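GDSL-like Lipase/Acylhydrolase family protein (Neisseria meningitidis, PDB 4K7J) probably removes O-acetyl groups from peptidoglycan, as an esterase of the SGNH (GDSL-like) hydrolase family. Local coordinates at residues 61-66 against 355-360; 67-72 against 324-329; 111-116 against 225-230; 119-124 against 174-179. All coordinates share one frame; numbering follows the deposited sequence.

Interaction 1: 61-66 against 355-360; sequences DSHTAG and KGYRRA. With ACT (acetate ion), chain C.
A buried polar contact between two aromatic side chains, His63 and Tyr357, joins the short helix 62-65, which follows strand 53-60, to the start of the long helix 354-373. The two side chains cross at about a right angle, and the phenol hydroxyl reaches the edge of the imidazole in its plane. His63 ND1 and Tyr357 OH are hydrogen-bonded at 2.8 Å, nearly straight at 168°; either could be the donor. The rings meet rim to rim, with neither over the face of the other. Tyr357 OH is also bonded to Phe352 N and to a water 2.6 Å away, so three partners grip this buried oxygen. The same water lies 2.7 Å from Ser62 OG, linking the hydroxyls of Ser62 and Tyr357. Asp61 and Ser62 belong to the GDS motif of SGNH hydrolases, whose serine is probably the nucleophile here, as in relatives. An acetate ion lies beside it: Ser62 N donates to acetate OXT at 3.1 Å, and Gly218 N, Asn250 ND2 and His351 NE2 also bind the ion. The first three donors are consistent with an oxyanion hole, and His351 is probably the catalytic histidine, as in the family. The acetate methyl lies 3.8 Å from His63 NE2, over one face of the imidazole near its rim. Chi1 of His63 (-55°) places the imidazole beside the phenol, and chi2 (-56°) turns ND1 to Tyr357 and NE2 to Thr249 OG1; a partner at each nitrogen fixes its rotation. Asp61 caps the helix, its OD1 taking His63 N at 3.2 Å from above the carboxylate plane.

Interaction 2: 67-72 against 324-329; sequences DFFTDS and WSWQNA
In the alpha/beta core of the SGNH hydrolase fold, the first turn of helix 68-81 packs through Phe69 against Trp324 and Trp326, at the end of sheet strand 322-325 and in the short helix 326-329 that follows it. The contact is apolar and buried, one phenyl ring meeting two indoles. No hydrogen bond crosses it. Phe69 and Trp326 reach out from opposite sides and slide past each other, so that the CD2 and CE2 atoms of the phenyl meet CZ2 and CH2 of the indole. Phe69 CD2 is 3.9 Å from Trp326 CH2, and Phe69 CE2 stands 4.1 Å from Trp326 CZ2, over the indole face but toward its rim. With ring planes 40° apart and centroids 5.0 Å apart, this is an oblique aromatic pair, neither a stack nor a T-shape. Phe69 CG is anti to the backbone N (chi1 -176°), which carries the ring away from its own helix toward the sheet, where Ile285 of strand 281-286 and Gln58 of strand 53-60 also touch it. Trp324 comes at the phenyl edge, near the ring plane, and its six-membered ring approaches with CZ3 4.4 Å from Phe69 CZ. Its indole nitrogen is satisfied elsewhere, by Ser367 OG of helix 354-373. Trp326 is packed further by Phe352, whose ring lies roughly parallel to the indole, and by His63 in an edge-to-face pair. Between the two tryptophans Ser325 is the N-cap of helix 326-329, its OG accepting from Asn328 N at 2.9 Å.

Interaction 3: 111-116 against 225-230; sequences LTSRNN and SKWRAD
The ST turn around Ser113, at the end of strand 109-112, is gripped by Lys226 and Trp227 from the loop before helix 231-236, where the N-terminal peptidoglycan O-acetylesterase region meets the GDSL-like hydrolase region. Ser113 is the centre of the contact and is held by these two side chains, one at its hydroxyl and one at its carbonyl. Trp227 NE1 donates to Ser113 OG at 2.9 Å with an N-H...O angle of 156°; the hydroxyl sits at the indole edge, close to the ring plane. Ser113 OG lies between its backbone N and carbonyl carbon (chi1 53°), a rotation that turns it to the indole N-H. Lys226 runs out fully extended past CG and passes alongside the serine, its CD 3.9 Å from Ser113 CB, before NZ reaches Ser113 O at 2.7 Å. The ammonium meets this carbonyl somewhat tilted from its plane, at a C=O...N angle of 150°. A 3.3 Å bond from Lys226 NZ gives the ammonium a second, weak acceptor in the next carbonyl, Arg114 O. The indole is itself stacked on Trp224, which probably helps to hold it in position. Ser113 is tied to the neighbouring turn by a backbone hydrogen bond with Gly124, and Phe120 touches its side chain. Within the ST turn, Thr112 OG1 accepts from Arg114 N, two residues on, at 3.2 Å.

Interaction 4: 119-124 against 174-179; sequences DFPLGG and GGWQVL
Trp176, just ahead of strand 177-183, meets Asp119 and Pro121 in a loop that ends in a type II beta turn, Pro121 to Gly124, in the beta-rich N-terminal region. Strands 109-112 and 177-183 are the outermost ones of a five-stranded antiparallel sheet. Loop 119-124 lies in the connection from 109-112 to its neighbour 125-128, so the indole ties the lead-in to one edge strand to a connection beside the other edge. The polar part centres on a hydrogen bond: Trp176 NE1 donates to Asp119 O at 2.9 Å, bent to 133°, with the oxygen tilted out of the ring plane. The Asp119 carboxylate slides past the same end of the indole, its plane steeply turned against the ring, with OD2 3.4 Å from Trp176 CD1; OD2 itself is in a salt bridge with Lys154. The apolar part is a CH-pi contact. Pro121 lies over one indole face, its CG 3.8 Å from the centroid of the six-membered ring of Trp176 and only 15° off the ring normal. Alongside, Pro121 CD comes to 3.6 Å from Trp176 CZ2. Arg228 and Leu126 also touch Trp176. The turn that begins at the proline is closed by Gly124 N donating to Pro121 O at 3.2 Å.

How the interactions relate
Interactions 1 and 2 touch and share the alpha/beta core of the SGNH hydrolase fold: helices 62-65 and 68-81 follow each other in sequence, and both contacts are buried. Interaction 1 is polar and borders the probable active site, whereas interaction 2 is an aromatic cluster with no hydrogen bond across it. Interactions 3 and 4 lie together elsewhere, their centres about 11 Å apart and about 22 to 28 Å from those of the first two. They meet through Arg228 N to Phe120 O and the packing of Trp227 on Gly123 and Gly124. Each uses an indole N-H on an oxygen; interaction 3 is partly buried and joins the two family regions, while interaction 4 is buried within the N-terminal one.

Interaction 1: 61-66 against 355-360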
loop_
_atom_site.group_PDB
_atom_site.type_symbol
_atom_site.label_atom_id
_atom_site.label_comp_id
_atom_site.label_asym_id
_atom_site.label_seq_id
_atom_site.Cartn_x
_atom_site.Cartn_y
_atom_site.Cartn_z
ATOM N N ASP A 61 0.747 -2.183 7.407
ATOM C CA ASP A 61 1.818 -2.256 8.398
ATOM C C ASP A 61 3.038 -3.001 7.836
ATOM O O ASP A 61 3.294 -2.952 6.643
ATOM C CB ASP A 61 1.302 -2.930 9.672
ATOM C CG ASP A 61 0.637 -4.275 9.396
ATOM O OD1 ASP A 61 0.892 -4.872 8.317
ATOM O OD2 ASP A 61 -0.153 -4.746 10.256
ATOM N N SER A 62 3.770 -3.727 8.677
ATOM C CA SER A 62 5.020 -4.320 8.220
ATOM C C SER A 62 4.781 -5.431 7.208
ATOM O O SER A 62 5.633 -5.690 6.361
ATOM C CB SER A 62 5.868 -4.838 9.386
ATOM O OG SER A 62 5.446 -6.132 9.743
ATOM N N HIS A 63 3.615 -6.062 7.268
ATOM C CA HIS A 63 3.302 -7.111 6.297
ATOM C C HIS A 63 3.330 -6.489 4.900
ATOM O O HIS A 63 3.795 -7.107 3.938
ATOM C CB HIS A 63 1.919 -7.744 6.555
ATOM C CG HIS A 63 1.728 -8.281 7.942
ATOM N ND1 HIS A 63 2.569 -9.219 8.509
ATOM C CD2 HIS A 63 0.769 -8.028 8.867
ATOM C CE1 HIS A 63 2.139 -9.511 9.725
ATOM N NE2 HIS A 63 1.047 -8.805 9.965
ATOM N N THR A 64 2.832 -5.257 4.807
ATOM C CA THR A 64 2.809 -4.517 3.551
ATOM C C THR A 64 4.187 -3.920 3.249
ATOM O O THR A 64 4.665 -3.952 2.103
ATOM C CB THR A 64 1.744 -3.395 3.596
ATOM O OG1 THR A 64 0.444 -3.980 3.733
ATOM C CG2 THR A 64 1.775 -2.526 2.306
ATOM N N ALA A 65 4.824 -3.382 4.285
ATOM C CA ALA A 65 6.087 -2.663 4.133
ATOM C C ALA A 65 7.262 -3.524 3.637
ATOM O O ALA A 65 8.242 -2.993 3.109
ATOM C CB ALA A 65 6.455 -1.926 5.445
ATOM N N GLY A 66 7.160 -4.841 3.798
ATOM C CA GLY A 66 8.204 -5.747 3.340
ATOM C C GLY A 66 8.111 -6.018 1.849
ATOM O O GLY A 66 9.055 -6.510 1.235
ATOM N N LYS A 355 8.098 -16.777 1.653
ATOM C CA LYS A 355 7.187 -17.674 0.947
ATOM C C LYS A 355 5.807 -17.676 1.605
ATOM O O LYS A 355 4.792 -17.901 0.941
ATOM C CB LYS A 355 7.765 -19.090 0.815
ATOM C CG LYS A 355 7.929 -19.854 2.123
ATOM C CD LYS A 355 8.376 -21.295 1.851
ATOM C CE LYS A 355 8.370 -22.127 3.118
ATOM N NZ LYS A 355 8.935 -23.478 2.866
ATOM N N GLY A 356 5.768 -17.386 2.899
ATOM C CA GLY A 356 4.505 -17.265 3.602
ATOM C C GLY A 356 3.702 -16.095 3.064
ATOM O O GLY A 356 2.505 -16.217 2.788
ATOM N N TYR A 357 4.360 -14.953 2.895
ATOM C CA TYR A 357 3.674 -13.795 2.325
ATOM C C TYR A 357 3.245 -14.054 0.880
ATOM O O TYR A 357 2.146 -13.653 0.461
ATOM C CB TYR A 357 4.545 -12.535 2.404
ATOM C CG TYR A 357 4.673 -11.943 3.788
ATOM C CD1 TYR A 357 3.546 -11.537 4.500
ATOM C CD2 TYR A 357 5.922 -11.784 4.385
ATOM C CE1 TYR A 357 3.658 -10.998 5.766
ATOM C CE2 TYR A 357 6.042 -11.245 5.658
ATOM C CZ TYR A 357 4.902 -10.852 6.340
ATOM O OH TYR A 357 5.002 -10.311 7.604
ATOM N N ARG A 358 4.116 -14.713 0.115
ATOM C CA ARG A 358 3.792 -15.009 -1.277
ATOM C C ARG A 358 2.557 -15.900 -1.346
ATOM O O ARG A 358 1.674 -15.678 -2.170
ATOM C CB ARG A 358 4.960 -15.690 -1.997
ATOM C CG ARG A 358 4.701 -15.892 -3.495
ATOM C CD ARG A 358 5.631 -16.943 -4.118
ATOM N NE ARG A 358 5.406 -18.275 -3.557
ATOM C CZ ARG A 358 6.359 -19.041 -3.033
ATOM N NH1 ARG A 358 7.619 -18.615 -3.008
ATOM N NH2 ARG A 358 6.055 -20.237 -2.541
ATOM N N ARG A 359 2.498 -16.889 -0.455
ATOM C CA ARG A 359 1.394 -17.846 -0.423
ATOM C C ARG A 359 0.079 -17.147 -0.092
ATOM O O ARG A 359 -0.939 -17.348 -0.768
ATOM C CB ARG A 359 1.677 -18.949 0.605
ATOM C CG ARG A 359 0.562 -19.984 0.781
ATOM C CD ARG A 359 0.873 -20.954 1.945
ATOM N NE ARG A 359 -0.076 -22.072 2.022
ATOM C CZ ARG A 359 -0.036 -23.046 2.931
ATOM N NH1 ARG A 359 0.903 -23.066 3.872
ATOM N NH2 ARG A 359 -0.948 -24.009 2.902
ATOM N N ALA A 360 0.100 -16.323 0.951
ATOM C CA ALA A 360 -1.100 -15.611 1.367
ATOM C C ALA A 360 -1.606 -14.716 0.239
ATOM O O ALA A 360 -2.808 -14.639 -0.008
ATOM C CB ALA A 360 -0.822 -14.785 2.631
HETATM C C ACT C . 4.140 -5.237 12.198
HETATM O O ACT C . 5.245 -5.382 12.798
HETATM O OXT ACT C . 3.881 -4.103 11.717
HETATM C CH3 ACT C . 3.176 -6.371 12.032
HETATM O O HOH W 1 6.401 -8.158 8.216
#

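Interaction 2: 67-72 against 324-329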
loop_
_atom_site.group_PDB
_atom_site.type_symbol
_atom_site.label_atom_id
_atom_site.label_comp_id
_atom_site.label_asym_id
_atom_site.label_seq_id
_atom_site.Cartn_x
_atom_site.Cartn_y
_atom_site.Cartn_z
ATOM N N ASP A 67 6.958 -5.686 1.276
ATOM C CA ASP A 67 6.658 -5.888 -0.146
ATOM C C ASP A 67 6.607 -7.355 -0.588
ATOM O O ASP A 67 6.397 -7.616 -1.755
ATOM C CB ASP A 67 7.597 -5.074 -1.068
ATOM C CG ASP A 67 6.911 -4.630 -2.361
ATOM O OD1 ASP A 67 5.658 -4.537 -2.374
ATOM O OD2 ASP A 67 7.617 -4.368 -3.362
ATOM N N PHE A 68 6.782 -8.318 0.319
ATOM C CA PHE A 68 6.674 -9.726 -0.106
ATOM C C PHE A 68 5.235 -10.131 -0.453
ATOM O O PHE A 68 5.003 -10.932 -1.358
ATOM C CB PHE A 68 7.281 -10.682 0.929
ATOM C CG PHE A 68 8.781 -10.639 0.973
ATOM C CD1 PHE A 68 9.533 -11.199 -0.052
ATOM C CD2 PHE A 68 9.439 -10.030 2.022
ATOM C CE1 PHE A 68 10.922 -11.159 -0.018
ATOM C CE2 PHE A 68 10.827 -9.977 2.056
ATOM C CZ PHE A 68 11.566 -10.548 1.041
ATOM N N PHE A 69 4.273 -9.556 0.254
ATOM C CA PHE A 69 2.858 -9.839 0.013
ATOM C C PHE A 69 2.410 -9.078 -1.221
ATOM O O PHE A 69 1.884 -9.655 -2.173
ATOM C CB PHE A 69 2.032 -9.414 1.240
ATOM C CG PHE A 69 0.561 -9.737 1.152
ATOM C CD1 PHE A 69 -0.315 -8.889 0.494
ATOM C CD2 PHE A 69 0.045 -10.862 1.774
ATOM C CE1 PHE A 69 -1.674 -9.170 0.445
ATOM C CE2 PHE A 69 -1.312 -11.150 1.720
ATOM C CZ PHE A 69 -2.166 -10.308 1.060
ATOM N N THR A 70 2.630 -7.771 -1.217
ATOM C CA THR A 70 2.171 -6.936 -2.332
ATOM C C THR A 70 2.880 -7.237 -3.667
ATOM O O THR A 70 2.293 -7.084 -4.731
ATOM C CB THR A 70 2.285 -5.449 -1.976
ATOM O OG1 THR A 70 3.504 -5.238 -1.261
ATOM C CG2 THR A 70 1.126 -5.037 -1.069
ATOM N N ASP A 71 4.128 -7.692 -3.623
ATOM C CA ASP A 71 4.820 -7.989 -4.870
ATOM C C ASP A 71 4.305 -9.279 -5.488
ATOM O O ASP A 71 4.314 -9.439 -6.710
ATOM C CB ASP A 71 6.333 -8.070 -4.681
ATOM C CG ASP A 71 7.067 -8.239 -5.999
ATOM O OD1 ASP A 71 6.874 -7.393 -6.907
ATOM O OD2 ASP A 71 7.810 -9.229 -6.135
ATOM N N SER A 72 3.841 -10.199 -4.647
ATOM C CA SER A 72 3.288 -11.450 -5.156
ATOM C C SER A 72 1.951 -11.147 -5.822
ATOM O O SER A 72 1.667 -11.622 -6.921
ATOM C CB SER A 72 3.140 -12.480 -4.037
ATOM O OG SER A 72 2.280 -13.535 -4.437
ATOM N N TRP A 324 -11.360 -9.644 3.327
ATOM C CA TRP A 324 -10.633 -10.878 3.101
ATOM C C TRP A 324 -10.032 -11.349 4.415
ATOM O O TRP A 324 -9.237 -10.643 5.028
ATOM C CB TRP A 324 -9.536 -10.663 2.073
ATOM C CG TRP A 324 -8.901 -11.912 1.571
ATOM C CD1 TRP A 324 -9.427 -12.799 0.679
ATOM C CD2 TRP A 324 -7.588 -12.397 1.890
ATOM N NE1 TRP A 324 -8.537 -13.815 0.439
ATOM C CE2 TRP A 324 -7.398 -13.590 1.167
ATOM C CE3 TRP A 324 -6.558 -11.934 2.714
ATOM C CZ2 TRP A 324 -6.217 -14.331 1.246
ATOM C CZ3 TRP A 324 -5.390 -12.672 2.796
ATOM C CH2 TRP A 324 -5.229 -13.857 2.062
ATOM N N SER A 325 -10.420 -12.543 4.851
ATOM C CA SER A 325 -9.944 -13.055 6.132
ATOM C C SER A 325 -8.624 -13.787 5.996
ATOM O O SER A 325 -8.587 -14.970 5.627
ATOM C CB SER A 325 -10.966 -13.993 6.779
ATOM O OG SER A 325 -10.396 -14.582 7.940
ATOM N N TRP A 326 -7.545 -13.079 6.303
ATOM C CA TRP A 326 -6.210 -13.654 6.292
ATOM C C TRP A 326 -6.149 -14.789 7.306
ATOM O O TRP A 326 -5.515 -15.808 7.060
ATOM C CB TRP A 326 -5.187 -12.562 6.619
ATOM C CG TRP A 326 -3.767 -12.878 6.297
ATOM C CD1 TRP A 326 -3.211 -14.116 6.095
ATOM C CD2 TRP A 326 -2.707 -11.926 6.120
ATOM N NE1 TRP A 326 -1.866 -13.986 5.817
ATOM C CE2 TRP A 326 -1.534 -12.654 5.828
ATOM C CE3 TRP A 326 -2.640 -10.528 6.180
ATOM C CZ2 TRP A 326 -0.302 -12.029 5.601
ATOM C CZ3 TRP A 326 -1.412 -9.909 5.967
ATOM C CH2 TRP A 326 -0.264 -10.659 5.674
ATOM N N GLN A 327 -6.816 -14.642 8.446
ATOM C CA GLN A 327 -6.818 -15.769 9.383
ATOM C C GLN A 327 -7.460 -17.007 8.758
ATOM O O GLN A 327 -6.934 -18.107 8.897
ATOM C CB GLN A 327 -7.447 -15.437 10.745
ATOM C CG GLN A 327 -7.483 -16.669 11.667
ATOM C CD GLN A 327 -7.811 -16.351 13.108
ATOM O OE1 GLN A 327 -7.018 -15.729 13.822
ATOM N NE2 GLN A 327 -8.978 -16.804 13.557
ATOM N N ASN A 328 -8.573 -16.841 8.044
ATOM C CA ASN A 328 -9.196 -18.009 7.423
ATOM C C ASN A 328 -8.366 -18.554 6.278
ATOM O O ASN A 328 -8.257 -19.766 6.118
ATOM C CB ASN A 328 -10.643 -17.758 6.994
ATOM C CG ASN A 328 -11.593 -17.772 8.164
ATOM O OD1 ASN A 328 -11.253 -18.263 9.245
ATOM N ND2 ASN A 328 -12.778 -17.214 7.969
ATOM N N ALA A 329 -7.759 -17.654 5.507
ATOM C CA ALA A 329 -6.788 -18.062 4.493
ATOM C C ALA A 329 -5.701 -18.962 5.069
ATOM O O ALA A 329 -5.213 -19.852 4.380
ATOM C CB ALA A 329 -6.148 -16.845 3.830
#

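Interaction 3: 111-116 against 225-230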
loop_
_atom_site.group_PDB
_atom_site.type_symbol
_atom_site.label_atom_id
_atom_site.label_comp_id
_atom_site.label_asym_id
_atom_site.label_seq_id
_atom_site.Cartn_x
_atom_site.Cartn_y
_atom_site.Cartn_z
ATOM N N LEU A 111 12.570 9.610 5.896
ATOM C CA LEU A 111 12.041 9.814 7.236
ATOM C C LEU A 111 10.629 9.244 7.210
ATOM O O LEU A 111 9.890 9.478 6.246
ATOM C CB LEU A 111 11.997 11.308 7.564
ATOM C CG LEU A 111 11.283 11.659 8.865
ATOM C CD1 LEU A 111 12.144 11.216 10.027
ATOM C CD2 LEU A 111 10.940 13.147 8.950
ATOM N N THR A 112 10.249 8.466 8.225
ATOM C CA THR A 112 8.893 7.907 8.252
ATOM C C THR A 112 8.142 8.222 9.551
ATOM O O THR A 112 8.739 8.629 10.546
ATOM C CB THR A 112 8.867 6.375 8.048
ATOM O OG1 THR A 112 9.019 5.709 9.317
ATOM C CG2 THR A 112 9.921 5.919 7.056
ATOM N N SER A 113 6.838 7.980 9.547
ATOM C CA SER A 113 5.995 8.325 10.693
ATOM C C SER A 113 6.028 7.249 11.775
ATOM O O SER A 113 5.411 7.407 12.820
ATOM C CB SER A 113 4.544 8.604 10.255
ATOM O OG SER A 113 4.017 7.533 9.479
ATOM N N ARG A 114 6.752 6.162 11.523
ATOM C CA ARG A 114 6.891 5.108 12.510
ATOM C C ARG A 114 7.329 5.641 13.884
ATOM O O ARG A 114 6.677 5.374 14.887
ATOM C CB ARG A 114 7.856 4.027 12.010
ATOM C CG ARG A 114 8.179 2.959 13.047
ATOM C CD ARG A 114 9.033 1.846 12.438
ATOM N NE ARG A 114 9.249 0.754 13.383
ATOM C CZ ARG A 114 10.316 0.646 14.172
ATOM N NH1 ARG A 114 11.271 1.565 14.132
ATOM N NH2 ARG A 114 10.421 -0.384 15.006
ATOM N N ASN A 115 8.423 6.398 13.923
ATOM C CA ASN A 115 8.891 6.985 15.176
ATOM C C ASN A 115 8.875 8.494 15.161
ATOM O O ASN A 115 9.140 9.109 16.189
ATOM C CB ASN A 115 10.329 6.579 15.497
ATOM C CG ASN A 115 10.538 5.095 15.501
ATOM O OD1 ASN A 115 11.331 4.584 14.715
ATOM N ND2 ASN A 115 9.844 4.387 16.396
ATOM N N ASN A 116 8.603 9.104 14.006
ATOM C CA ASN A 116 8.769 10.561 13.904
ATOM C C ASN A 116 7.523 11.369 13.593
ATOM O O ASN A 116 6.534 10.846 13.091
ATOM C CB ASN A 116 9.846 10.912 12.875
ATOM C CG ASN A 116 11.201 10.410 13.284
ATOM O OD1 ASN A 116 11.986 11.125 13.913
ATOM N ND2 ASN A 116 11.478 9.164 12.950
ATOM N N SER A 225 -3.444 9.711 11.487
ATOM C CA SER A 225 -3.490 11.019 12.156
ATOM C C SER A 225 -2.097 11.673 12.292
ATOM O O SER A 225 -1.986 12.890 12.447
ATOM C CB SER A 225 -4.172 10.912 13.529
ATOM O OG SER A 225 -3.301 10.316 14.470
ATOM N N LYS A 226 -1.044 10.861 12.205
ATOM C CA LYS A 226 0.331 11.361 12.175
ATOM C C LYS A 226 0.660 12.103 10.886
ATOM O O LYS A 226 1.674 12.804 10.820
ATOM C CB LYS A 226 1.332 10.203 12.301
ATOM C CG LYS A 226 1.388 9.495 13.649
ATOM C CD LYS A 226 2.426 8.370 13.551
ATOM C CE LYS A 226 2.646 7.634 14.867
ATOM N NZ LYS A 226 3.638 6.515 14.662
ATOM N N TRP A 227 -0.162 11.914 9.853
ATOM C CA TRP A 227 0.128 12.485 8.538
ATOM C C TRP A 227 -0.590 13.835 8.395
ATOM O O TRP A 227 -1.437 14.171 9.218
ATOM C CB TRP A 227 -0.272 11.521 7.408
ATOM C CG TRP A 227 0.277 10.124 7.537
ATOM C CD1 TRP A 227 1.337 9.723 8.299
ATOM C CD2 TRP A 227 -0.224 8.945 6.898
ATOM N NE1 TRP A 227 1.528 8.373 8.167
ATOM C CE2 TRP A 227 0.584 7.871 7.311
ATOM C CE3 TRP A 227 -1.282 8.692 6.008
ATOM C CZ2 TRP A 227 0.376 6.560 6.866
ATOM C CZ3 TRP A 227 -1.494 7.388 5.571
ATOM C CH2 TRP A 227 -0.676 6.337 6.014
ATOM N N ARG A 228 -0.253 14.604 7.361
ATOM C CA ARG A 228 -0.757 15.978 7.246
ATOM C C ARG A 228 -2.285 16.051 7.144
ATOM O O ARG A 228 -2.930 15.108 6.709
ATOM C CB ARG A 228 -0.081 16.733 6.082
ATOM C CG ARG A 228 -0.532 16.313 4.700
ATOM C CD ARG A 228 0.482 16.733 3.633
ATOM N NE ARG A 228 -0.062 16.611 2.278
ATOM C CZ ARG A 228 -0.676 17.602 1.640
ATOM N NH1 ARG A 228 -0.815 18.777 2.234
ATOM N NH2 ARG A 228 -1.153 17.419 0.417
ATOM N N ALA A 229 -2.857 17.176 7.558
ATOM C CA ALA A 229 -4.319 17.311 7.601
ATOM C C ALA A 229 -4.969 17.080 6.231
ATOM O O ALA A 229 -6.064 16.533 6.148
ATOM C CB ALA A 229 -4.712 18.684 8.160
ATOM N N ASP A 230 -4.276 17.470 5.164
ATOM C CA ASP A 230 -4.798 17.322 3.801
ATOM C C ASP A 230 -4.448 15.986 3.157
ATOM O O ASP A 230 -4.410 15.888 1.925
ATOM C CB ASP A 230 -4.280 18.440 2.880
ATOM C CG ASP A 230 -4.897 19.784 3.181
ATOM O OD1 ASP A 230 -5.946 19.805 3.853
ATOM O OD2 ASP A 230 -4.327 20.820 2.751
#

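Interaction 4: 119-124 against 174-179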
loop_
_atom_site.group_PDB
_atom_site.type_symbol
_atom_site.label_atom_id
_atom_site.label_comp_id
_atom_site.label_asym_id
_atom_site.label_seq_id
_atom_site.Cartn_x
_atom_site.Cartn_y
_atom_site.Cartn_z
ATOM N N ASP A 119 5.545 16.780 8.510
ATOM C CA ASP A 119 4.494 17.119 7.567
ATOM C C ASP A 119 4.443 16.015 6.494
ATOM O O ASP A 119 4.869 16.212 5.363
ATOM C CB ASP A 119 4.845 18.479 6.964
ATOM C CG ASP A 119 3.746 19.052 6.091
ATOM O OD1 ASP A 119 2.560 18.760 6.332
ATOM O OD2 ASP A 119 4.087 19.836 5.182
ATOM N N PHE A 120 3.933 14.844 6.851
ATOM C CA PHE A 120 3.976 13.706 5.936
ATOM C C PHE A 120 2.817 13.731 4.942
ATOM O O PHE A 120 1.685 13.999 5.322
ATOM C CB PHE A 120 3.931 12.380 6.708
ATOM C CG PHE A 120 5.136 12.122 7.596
ATOM C CD1 PHE A 120 6.340 11.723 7.051
ATOM C CD2 PHE A 120 5.028 12.213 8.975
ATOM C CE1 PHE A 120 7.435 11.472 7.852
ATOM C CE2 PHE A 120 6.115 11.956 9.795
ATOM C CZ PHE A 120 7.321 11.585 9.238
ATOM N N PRO A 121 3.092 13.420 3.667
ATOM C CA PRO A 121 1.995 13.201 2.721
ATOM C C PRO A 121 1.454 11.795 2.947
ATOM O O PRO A 121 2.055 11.049 3.729
ATOM C CB PRO A 121 2.693 13.287 1.359
ATOM C CG PRO A 121 4.068 12.741 1.626
ATOM C CD PRO A 121 4.402 13.115 3.071
ATOM N N LEU A 122 0.350 11.444 2.291
ATOM C CA LEU A 122 -0.241 10.115 2.433
ATOM C C LEU A 122 0.819 9.023 2.337
ATOM O O LEU A 122 1.647 9.060 1.433
ATOM C CB LEU A 122 -1.306 9.877 1.356
ATOM C CG LEU A 122 -1.980 8.515 1.530
ATOM C CD1 LEU A 122 -3.098 8.628 2.528
ATOM C CD2 LEU A 122 -2.467 7.961 0.195
ATOM N N GLY A 123 0.823 8.086 3.295
ATOM C CA GLY A 123 1.766 6.972 3.282
ATOM C C GLY A 123 2.798 7.044 4.401
ATOM O O GLY A 123 3.433 6.037 4.761
ATOM N N GLY A 124 2.990 8.251 4.929
ATOM C CA GLY A 124 3.868 8.476 6.060
ATOM C C GLY A 124 5.361 8.420 5.767
ATOM O O GLY A 124 6.165 8.242 6.682
ATOM N N GLY A 174 3.967 26.824 -3.198
ATOM C CA GLY A 174 4.640 26.022 -2.197
ATOM C C GLY A 174 3.726 24.948 -1.651
ATOM O O GLY A 174 2.620 24.756 -2.145
ATOM N N GLY A 175 4.187 24.233 -0.632
ATOM C CA GLY A 175 3.389 23.171 -0.060
ATOM C C GLY A 175 3.460 21.887 -0.875
ATOM O O GLY A 175 3.912 21.891 -2.019
ATOM N N TRP A 176 3.018 20.785 -0.274
ATOM C CA TRP A 176 2.928 19.512 -0.974
ATOM C C TRP A 176 2.032 19.646 -2.191
ATOM O O TRP A 176 1.050 20.375 -2.168
ATOM C CB TRP A 176 2.351 18.436 -0.058
ATOM C CG TRP A 176 3.333 17.929 0.925
ATOM C CD1 TRP A 176 3.412 18.249 2.259
ATOM C CD2 TRP A 176 4.395 17.024 0.662
ATOM N NE1 TRP A 176 4.459 17.581 2.838
ATOM C CE2 TRP A 176 5.084 16.822 1.878
ATOM C CE3 TRP A 176 4.836 16.357 -0.484
ATOM C CZ2 TRP A 176 6.192 15.987 1.975
ATOM C CZ3 TRP A 176 5.939 15.515 -0.383
ATOM C CH2 TRP A 176 6.602 15.339 0.839
ATOM N N GLN A 177 2.389 18.928 -3.240
ATOM C CA GLN A 177 1.663 18.946 -4.493
ATOM C C GLN A 177 2.151 17.747 -5.285
ATOM O O GLN A 177 3.111 17.091 -4.886
ATOM C CB GLN A 177 1.933 20.252 -5.248
ATOM C CG GLN A 177 3.385 20.523 -5.576
ATOM C CD GLN A 177 3.599 21.945 -6.063
ATOM O OE1 GLN A 177 3.604 22.199 -7.268
ATOM N NE2 GLN A 177 3.753 22.884 -5.127
ATOM N N VAL A 178 1.490 17.433 -6.390
ATOM C CA VAL A 178 1.970 16.356 -7.244
ATOM C C VAL A 178 2.524 16.954 -8.531
ATOM O O VAL A 178 1.864 17.747 -9.201
ATOM C CB VAL A 178 0.852 15.346 -7.609
ATOM C CG1 VAL A 178 1.397 14.237 -8.497
ATOM C CG2 VAL A 178 0.234 14.770 -6.356
ATOM N N LEU A 179 3.741 16.564 -8.871
ATOM C CA LEU A 179 4.377 17.010 -10.088
ATOM C C LEU A 179 4.157 15.935 -11.140
ATOM O O LEU A 179 4.406 14.766 -10.887
ATOM C CB LEU A 179 5.879 17.190 -9.850
ATOM C CG LEU A 179 6.301 18.042 -8.653
ATOM C CD1 LEU A 179 7.842 18.129 -8.602
ATOM C CD2 LEU A 179 5.684 19.426 -8.746
#